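Local coordinates for regulatory protein MarR (Planctomyces limnophilus, PDB 3U2R) that probably acts as a DNA-binding transcription regulator of the MarR family, built with a helix-turn-helix domain, at residues E19-L22 against Q23-T27. Sequence-based numbering, arbitrary orientation.
Sequences EAYL and QLWRT
Tyr-21 and Trp-25, one helical turn apart, form a T-shaped (edge-to-face) aromatic pair: the indole presents the CD1-NE1 edge of its five-membered ring to one face of the phenol. The centroids of the Tyr-21 ring and the five-membered ring of Trp-25 are 4.6 Å apart, with the planes at 71°. Trp-25 CD1 stands over that face, offset toward the rim, 3.6 Å from Tyr-21 CZ, while Trp-25 NE1 lies 3.4 Å from Tyr-21 CE1. The phenol reaches this position because its CG is anti to the backbone N (chi1 175°), which swings the ring outward and toward the next turn, side by side with the indole. With an alanine in place of Trp-25, that face of Tyr-21 would probably lose its aromatic partner and the phenol would be freer to turn.

Backbone bonding is regular i to i+4: Gln-23 N to Glu-19 O at 3.0 Å, Leu-24 N to Ala-20 O at 2.9 Å, then Trp-25 N to Tyr-21 O and Arg-26 N to Leu-22 O, the last the straightest of the four, with an N-H...O angle of 164°. The Arg-26 side chain starts alongside the same carbonyl, its CG 3.2 Å from Leu-22 O.

Beyond these turns, Gln-23 meets Glu-138 of helix 110-148, whereas the second subunit receives Leu-24 on its own Leu-24 and a salt bridge from Glu-19 to its Arg-53. An N-terminal helix like this, packed at the subunit interface, is characteristic of the MarR dimer, whose terminal helices build the dimerisation region.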
loop_
_atom_site.group_PDB
_atom_site.type_symbol
_atom_site.label_atom_id
_atom_site.label_comp_id
_atom_site.label_asym_id
_atom_site.label_seq_id
_atom_site.Cartn_x
_atom_site.Cartn_y
_atom_site.Cartn_z
ATOM N N GLU A 19 5.295 -17.588 9.946
ATOM C CA GLU A 19 4.788 -16.213 9.743
ATOM C C GLU A 19 4.301 -15.986 8.305
ATOM O O GLU A 19 3.234 -15.443 8.129
ATOM C CB GLU A 19 5.858 -15.170 10.102
ATOM C CG GLU A 19 6.179 -15.146 11.593
ATOM C CD GLU A 19 7.194 -16.149 12.102
ATOM O OE1 GLU A 19 7.960 -16.713 11.281
ATOM O OE2 GLU A 19 7.236 -16.350 13.340
ATOM N N ALA A 20 5.032 -16.421 7.284
ATOM C CA ALA A 20 4.554 -16.276 5.912
ATOM C C ALA A 20 3.306 -17.129 5.667
ATOM O O ALA A 20 2.387 -16.690 4.945
ATOM C CB ALA A 20 5.648 -16.636 4.915
ATOM N N TYR A 21 3.264 -18.333 6.277
ATOM C CA TYR A 21 2.123 -19.262 6.174
ATOM C C TYR A 21 0.845 -18.644 6.790
ATOM O O TYR A 21 -0.227 -18.738 6.178
ATOM C CB TYR A 21 2.481 -20.612 6.832
ATOM C CG TYR A 21 1.356 -21.619 6.901
ATOM C CD1 TYR A 21 0.997 -22.369 5.789
ATOM C CD2 TYR A 21 0.671 -21.848 8.087
ATOM C CE1 TYR A 21 -0.001 -23.347 5.863
ATOM C CE2 TYR A 21 -0.331 -22.818 8.173
ATOM C CZ TYR A 21 -0.655 -23.576 7.062
ATOM O OH TYR A 21 -1.663 -24.524 7.104
ATOM N N LEU A 22 0.953 -18.003 7.970
ATOM C CA LEU A 22 -0.188 -17.300 8.587
ATOM C C LEU A 22 -0.573 -16.120 7.774
ATOM O O LEU A 22 -1.759 -15.899 7.580
ATOM C CB LEU A 22 0.110 -16.839 10.011
ATOM C CG LEU A 22 0.337 -17.983 10.970
ATOM C CD1 LEU A 22 1.101 -17.509 12.179
ATOM C CD2 LEU A 22 -0.986 -18.639 11.402
ATOM N N GLN A 23 0.411 -15.422 7.143
ATOM C CA GLN A 23 0.010 -14.333 6.293
ATOM C C GLN A 23 -0.756 -14.830 5.075
ATOM O O GLN A 23 -1.684 -14.154 4.653
ATOM C CB GLN A 23 1.236 -13.512 5.863
ATOM C CG GLN A 23 0.818 -12.136 5.225
ATOM C CD GLN A 23 0.232 -11.207 6.245
ATOM O OE1 GLN A 23 0.753 -11.096 7.344
ATOM N NE2 GLN A 23 -0.882 -10.542 5.924
ATOM N N LEU A 24 -0.385 -15.988 4.489
ATOM C CA LEU A 24 -1.055 -16.554 3.309
ATOM C C LEU A 24 -2.492 -16.929 3.638
ATOM O O LEU A 24 -3.419 -16.674 2.840
ATOM C CB LEU A 24 -0.295 -17.785 2.812
ATOM C CG LEU A 24 -0.868 -18.508 1.594
ATOM C CD1 LEU A 24 -0.629 -17.739 0.346
ATOM C CD2 LEU A 24 -0.217 -19.888 1.462
ATOM N N TRP A 25 -2.690 -17.495 4.829
ATOM C CA TRP A 25 -4.030 -17.779 5.304
ATOM C C TRP A 25 -4.808 -16.506 5.537
ATOM O O TRP A 25 -5.957 -16.488 5.127
ATOM C CB TRP A 25 -4.033 -18.655 6.567
ATOM C CG TRP A 25 -3.956 -20.096 6.203
ATOM C CD1 TRP A 25 -2.825 -20.860 6.110
ATOM C CD2 TRP A 25 -4.991 -20.848 5.575
ATOM N NE1 TRP A 25 -3.134 -22.084 5.567
ATOM C CE2 TRP A 25 -4.454 -22.102 5.229
ATOM C CE3 TRP A 25 -6.349 -20.602 5.305
ATOM C CZ2 TRP A 25 -5.253 -23.152 4.758
ATOM C CZ3 TRP A 25 -7.140 -21.649 4.842
ATOM C CH2 TRP A 25 -6.583 -22.885 4.525
ATOM N N ARG A 26 -4.213 -15.428 6.139
ATOM C CA ARG A 26 -4.925 -14.149 6.266
ATOM C C ARG A 26 -5.338 -13.587 4.895
ATOM O O ARG A 26 -6.348 -12.956 4.812
ATOM C CB ARG A 26 -4.083 -13.058 6.971
ATOM C CG ARG A 26 -3.593 -13.373 8.368
ATOM C CD ARG A 26 -2.898 -12.159 9.011
ATOM N NE ARG A 26 -3.948 -11.283 9.431
ATOM C CZ ARG A 26 -4.632 -11.415 10.555
ATOM N NH1 ARG A 26 -5.653 -10.617 10.805
ATOM N NH2 ARG A 26 -4.300 -12.356 11.444
ATOM N N THR A 27 -4.528 -13.772 3.863
ATOM C CA THR A 27 -4.837 -13.341 2.471
ATOM C C THR A 27 -6.045 -14.073 1.998
ATOM O O THR A 27 -6.982 -13.465 1.485
ATOM C CB THR A 27 -3.660 -13.553 1.519
ATOM O OG1 THR A 27 -2.642 -12.678 1.987
ATOM C CG2 THR A 27 -3.978 -13.259 0.035
#